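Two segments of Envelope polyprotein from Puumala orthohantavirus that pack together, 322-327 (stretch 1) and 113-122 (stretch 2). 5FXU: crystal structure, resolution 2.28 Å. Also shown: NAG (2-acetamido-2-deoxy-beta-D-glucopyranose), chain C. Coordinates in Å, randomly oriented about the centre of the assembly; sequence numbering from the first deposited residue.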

ATOM      1  N   ILE A 322       8.992   7.927   5.532  1.00 31.89           N
ATOM      2  CA  ILE A 322       8.414   9.221   5.853  1.00 33.02           C
ATOM      3  C   ILE A 322       6.958   9.094   6.216  1.00 31.10           C
ATOM      4  O   ILE A 322       6.226   8.375   5.593  1.00 30.15           O
ATOM      5  CB  ILE A 322       8.560  10.200   4.670  1.00 35.34           C
ATOM      6  CG1 ILE A 322      10.034  10.539   4.500  1.00 37.52           C
ATOM      7  CG2 ILE A 322       7.843  11.522   4.928  1.00 35.69           C
ATOM      8  CD1 ILE A 322      10.472  10.311   3.098  1.00 40.03           C
ATOM      9  N   TRP A 323       6.580   9.792   7.272  1.00 31.18           N
ATOM     10  CA  TRP A 323       5.219   9.995   7.655  1.00 30.70           C
ATOM     11  C   TRP A 323       4.969  11.510   7.630  1.00 30.63           C
ATOM     12  O   TRP A 323       5.578  12.244   8.400  1.00 30.94           O
ATOM     13  CB  TRP A 323       5.006   9.438   9.065  1.00 31.21           C
ATOM     14  CG  TRP A 323       3.639   9.671   9.596  1.00 31.76           C
ATOM     15  CD1 TRP A 323       2.486   9.633   8.915  1.00 30.78           C
ATOM     16  CD2 TRP A 323       3.303   9.957  10.949  1.00 33.01           C
ATOM     17  NE1 TRP A 323       1.452   9.892   9.745  1.00 32.34           N
ATOM     18  CE2 TRP A 323       1.929  10.094  11.008  1.00 33.13           C
ATOM     19  CE3 TRP A 323       4.049  10.087  12.123  1.00 34.88           C
ATOM     20  CZ2 TRP A 323       1.255  10.366  12.192  1.00 35.24           C
ATOM     21  CZ3 TRP A 323       3.397  10.354  13.299  1.00 36.78           C
ATOM     22  CH2 TRP A 323       2.003  10.496  13.329  1.00 36.65           C
ATOM     23  N   ALA A 324       4.074  11.965   6.753  1.00 29.41           N
ATOM     24  CA  ALA A 324       3.897  13.381   6.503  1.00 28.62           C
ATOM     25  C   ALA A 324       2.454  13.828   6.647  1.00 27.98           C
ATOM     26  O   ALA A 324       1.756  14.031   5.664  1.00 27.38           O
ATOM     27  CB  ALA A 324       4.450  13.735   5.131  1.00 27.72           C
ATOM     28  N   PRO A 325       1.998  13.974   7.884  1.00 29.04           N
ATOM     29  CA  PRO A 325       0.602  14.335   8.076  1.00 29.28           C
ATOM     30  C   PRO A 325       0.348  15.754   7.636  1.00 30.52           C
ATOM     31  O   PRO A 325       1.142  16.646   7.941  1.00 31.05           O
ATOM     32  CB  PRO A 325       0.384  14.183   9.571  1.00 30.59           C
ATOM     33  CG  PRO A 325       1.716  14.024  10.197  1.00 31.02           C
ATOM     34  CD  PRO A 325       2.657  13.552   9.138  1.00 30.34           C
ATOM     35  N   GLY A 326      -0.729  15.938   6.884  1.00 31.10           N
ATOM     36  CA  GLY A 326      -1.089  17.235   6.330  1.00 32.01           C
ATOM     37  C   GLY A 326      -0.299  17.623   5.089  1.00 32.19           C
ATOM     38  O   GLY A 326      -0.399  18.742   4.637  1.00 33.77           O
ATOM     39  N   ILE A 327       0.484  16.707   4.530  1.00 32.33           N
ATOM     40  CA  ILE A 327       1.278  16.982   3.323  1.00 32.48           C
ATOM     41  C   ILE A 327       1.129  15.831   2.322  1.00 31.95           C
ATOM     42  O   ILE A 327       1.340  14.679   2.679  1.00 32.29           O
ATOM     43  CB  ILE A 327       2.773  17.105   3.647  1.00 32.86           C
ATOM     44  CG1 ILE A 327       3.000  18.186   4.713  1.00 33.01           C
ATOM     45  CG2 ILE A 327       3.575  17.394   2.376  1.00 32.61           C
ATOM     46  CD1 ILE A 327       4.414  18.264   5.240  1.00 33.47           C
TER
HETATM   47  C1  NAG C   1      -8.493  16.744  10.028  1.00 40.73           C
HETATM   48  C2  NAG C   1      -8.984  18.182  10.125  1.00 47.95           C
HETATM   49  C3  NAG C   1     -10.078  18.296  11.178  1.00 52.59           C
HETATM   50  C4  NAG C   1     -11.149  17.195  11.114  1.00 55.98           C
HETATM   51  C5  NAG C   1     -10.558  15.812  10.779  1.00 53.20           C
HETATM   52  C6  NAG C   1     -11.579  14.754  10.364  1.00 51.18           C
HETATM   53  C7  NAG C   1      -7.505  20.120   9.801  1.00 43.80           C
HETATM   54  C8  NAG C   1      -6.368  20.873  10.412  1.00 43.26           C
HETATM   55  N2  NAG C   1      -7.899  19.067  10.519  1.00 44.72           N
HETATM   56  O3  NAG C   1     -10.675  19.586  11.048  1.00 50.27           O
HETATM   57  O4  NAG C   1     -11.700  17.201  12.441  1.00 67.73           O
HETATM   58  O5  NAG C   1      -9.615  15.936   9.705  1.00 46.13           O
HETATM   59  O6  NAG C   1     -11.970  14.967   9.001  1.00 54.07           O
HETATM   60  O7  NAG C   1      -8.000  20.470   8.737  1.00 43.87           O
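Stretch 2, residues 113-122: DLSCNQTACQ

Stretch 2 is a β-hairpin: a strand ending at Cys116, a short loop, and a returning strand from Ala120. Its first strand runs in the same sense as stretch 1, and the two chains converge toward the loop: Trp323 CA is 8.4 Å from Leu114 CA, Pro325 CA 4.8 Å from Cys116 CA, and Gly326 CA 3.7 Å from Asn117 CA.

Extended residues alternate in direction. Asp113 makes no contact with stretch 1, but its OD1 accepts a hydrogen bond from Leu114 N (2.7 Å). Leu114 points toward stretch 1 and lays CD1 over one face of the Trp323 indole, 4.2 Å from the centroid of the five-membered ring, an apolar methyl suited to a π surface. Ser115 points away and pairs through its backbone with Gln122, its N 3.1 Å from Gln122 O.

Cys116 turns back toward stretch 1. Its SG lies at the indole edge, 3.5 Å from Trp323 NE1, a nitrogen left without a hydrogen-bonding partner, while its CB packs 3.7 Å from Pro325 CB. Cys116 O accepts the one direct hydrogen bond between the stretches, from Gly326 N (3.2 Å), and a water bridges the same oxygen (3.0 Å) to Ala324 O (2.9 Å).

Asn117 points its CA-to-CB bond away; ND2 is bonded to NAG C1 (1.4 Å) and OD1 accepts from Ala120 N (2.7 Å), bracing the loop; its backbone O lies 3.2 Å from Pro325 CB. Gln118 N comes within 3.6 Å of Gly326 CA. Glycine fits here: its phi is positive, within a type II turn, and a CB would fall 2.8 Å from Gln118 CG. Thr119 accepts from NAG N2 at OG1 (2.9 Å).

Ala120 points away, but Cys121 points back, its SG 3.9 Å from Trp323 CZ2 and disulfide-bonded to Cys116 SG (2.1 Å), so the bridge lines the indole edge.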

ATOM      1  N   ASP A 113      -2.096   1.281   7.151  1.00 32.24           N
ATOM      2  CA  ASP A 113      -1.459   2.487   6.628  1.00 32.96           C
ATOM      3  C   ASP A 113      -2.213   3.688   7.229  1.00 33.01           C
ATOM      4  O   ASP A 113      -3.296   3.506   7.794  1.00 33.68           O
ATOM      5  CB  ASP A 113      -1.479   2.495   5.072  1.00 33.44           C
ATOM      6  CG  ASP A 113      -0.373   3.408   4.453  1.00 34.62           C
ATOM      7  OD1 ASP A 113       0.215   4.216   5.235  1.00 34.65           O
ATOM      8  OD2 ASP A 113      -0.096   3.321   3.191  1.00 33.72           O
ATOM      9  N   LEU A 114      -1.662   4.896   7.097  1.00 32.44           N
ATOM     10  CA  LEU A 114      -2.229   6.108   7.719  1.00 32.69           C
ATOM     11  C   LEU A 114      -2.480   7.172   6.667  1.00 31.19           C
ATOM     12  O   LEU A 114      -1.637   7.399   5.825  1.00 30.17           O
ATOM     13  CB  LEU A 114      -1.281   6.686   8.752  1.00 33.19           C
ATOM     14  CG  LEU A 114      -0.853   5.766   9.883  1.00 34.76           C
ATOM     15  CD1 LEU A 114       0.276   6.380  10.696  1.00 36.32           C
ATOM     16  CD2 LEU A 114      -2.043   5.467  10.761  1.00 35.70           C
ATOM     17  N   SER A 115      -3.657   7.786   6.729  1.00 30.15           N
ATOM     18  CA  SER A 115      -4.043   8.864   5.858  1.00 30.20           C
ATOM     19  C   SER A 115      -4.388   9.980   6.826  1.00 31.38           C
ATOM     20  O   SER A 115      -5.366   9.862   7.564  1.00 32.46           O
ATOM     21  CB  SER A 115      -5.255   8.505   4.997  1.00 29.39           C
ATOM     22  OG  SER A 115      -4.960   7.435   4.131  1.00 28.62           O
ATOM     23  N   CYS A 116      -3.599  11.049   6.802  1.00 31.20           N
ATOM     24  CA  CYS A 116      -3.601  12.050   7.859  1.00 32.64           C
ATOM     25  C   CYS A 116      -3.614  13.501   7.345  1.00 31.18           C
ATOM     26  O   CYS A 116      -3.020  13.821   6.316  1.00 29.46           O
ATOM     27  CB  CYS A 116      -2.331  11.896   8.668  1.00 34.53           C
ATOM     28  SG  CYS A 116      -1.987  10.254   9.306  1.00 36.56           S
ATOM     29  N   ASN A 117      -4.270  14.369   8.085  1.00 31.00           N
ATOM     30  CA  ASN A 117      -4.078  15.813   7.935  1.00 31.40           C
ATOM     31  C   ASN A 117      -3.192  16.232   9.088  1.00 31.11           C
ATOM     32  O   ASN A 117      -2.636  15.368   9.753  1.00 29.45           O
ATOM     33  CB  ASN A 117      -5.420  16.558   7.828  1.00 33.28           C
ATOM     34  CG  ASN A 117      -6.268  16.479   9.090  1.00 35.84           C
ATOM     35  OD1 ASN A 117      -5.777  16.163  10.179  1.00 34.47           O
ATOM     36  ND2 ASN A 117      -7.552  16.769   8.938  1.00 40.23           N
ATOM     37  N   GLN A 118      -3.057  17.532   9.349  1.00 31.67           N
ATOM     38  CA  GLN A 118      -2.220  17.993  10.476  1.00 32.09           C
ATOM     39  C   GLN A 118      -2.600  17.458  11.858  1.00 32.31           C
ATOM     40  O   GLN A 118      -1.730  17.259  12.692  1.00 31.08           O
ATOM     41  CB  GLN A 118      -2.225  19.521  10.552  1.00 33.33           C
ATOM     42  CG  GLN A 118      -1.475  20.208   9.447  1.00 32.61           C
ATOM     43  CD  GLN A 118      -1.854  21.656   9.380  1.00 33.12           C
ATOM     44  OE1 GLN A 118      -2.995  21.970   9.057  1.00 34.79           O
ATOM     45  NE2 GLN A 118      -0.907  22.546   9.649  1.00 32.68           N
ATOM     46  N   THR A 119      -3.887  17.253  12.099  1.00 33.32           N
ATOM     47  CA  THR A 119      -4.389  16.962  13.449  1.00 35.31           C
ATOM     48  C   THR A 119      -4.944  15.554  13.644  1.00 36.40           C
ATOM     49  O   THR A 119      -5.014  15.085  14.771  1.00 37.72           O
ATOM     50  CB  THR A 119      -5.480  17.982  13.848  1.00 36.08           C
ATOM     51  OG1 THR A 119      -6.537  18.007  12.866  1.00 35.92           O
ATOM     52  CG2 THR A 119      -4.880  19.368  13.926  1.00 37.20           C
ATOM     53  N   ALA A 120      -5.358  14.887  12.568  1.00 37.28           N
ATOM     54  CA  ALA A 120      -5.968  13.575  12.672  1.00 38.55           C
ATOM     55  C   ALA A 120      -5.514  12.586  11.599  1.00 38.53           C
ATOM     56  O   ALA A 120      -5.146  12.992  10.510  1.00 37.16           O
ATOM     57  CB  ALA A 120      -7.478  13.740  12.627  1.00 40.15           C
ATOM     58  N   CYS A 121      -5.602  11.294  11.925  1.00 39.64           N
ATOM     59  CA  CYS A 121      -5.290  10.189  11.008  1.00 40.67           C
ATOM     60  C   CYS A 121      -6.414   9.160  10.893  1.00 39.56           C
ATOM     61  O   CYS A 121      -6.977   8.738  11.882  1.00 37.39           O
ATOM     62  CB  CYS A 121      -4.043   9.431  11.479  1.00 42.68           C
ATOM     63  SG  CYS A 121      -2.541  10.426  11.332  1.00 47.37           S
ATOM     64  N   GLN A 122      -6.688   8.719   9.669  1.00 38.41           N
ATOM     65  CA  GLN A 122      -7.553   7.575   9.417  1.00 36.94           C
ATOM     66  C   GLN A 122      -6.675   6.369   9.101  1.00 34.97           C
ATOM     67  O   GLN A 122      -6.062   6.314   8.036  1.00 34.05           O
ATOM     68  CB  GLN A 122      -8.498   7.902   8.270  1.00 38.09           C
ATOM     69  CG  GLN A 122      -9.480   9.009   8.621  1.00 40.92           C
ATOM     70  CD  GLN A 122     -10.558   9.203   7.574  1.00 42.99           C
ATOM     71  OE1 GLN A 122     -10.647  10.252   6.962  1.00 45.98           O
ATOM     72  NE2 GLN A 122     -11.410   8.199   7.391  1.00 44.63           N
TER
HETATM   73  O   HOH W   1      -0.819  13.474   4.358  1.00 35.35           O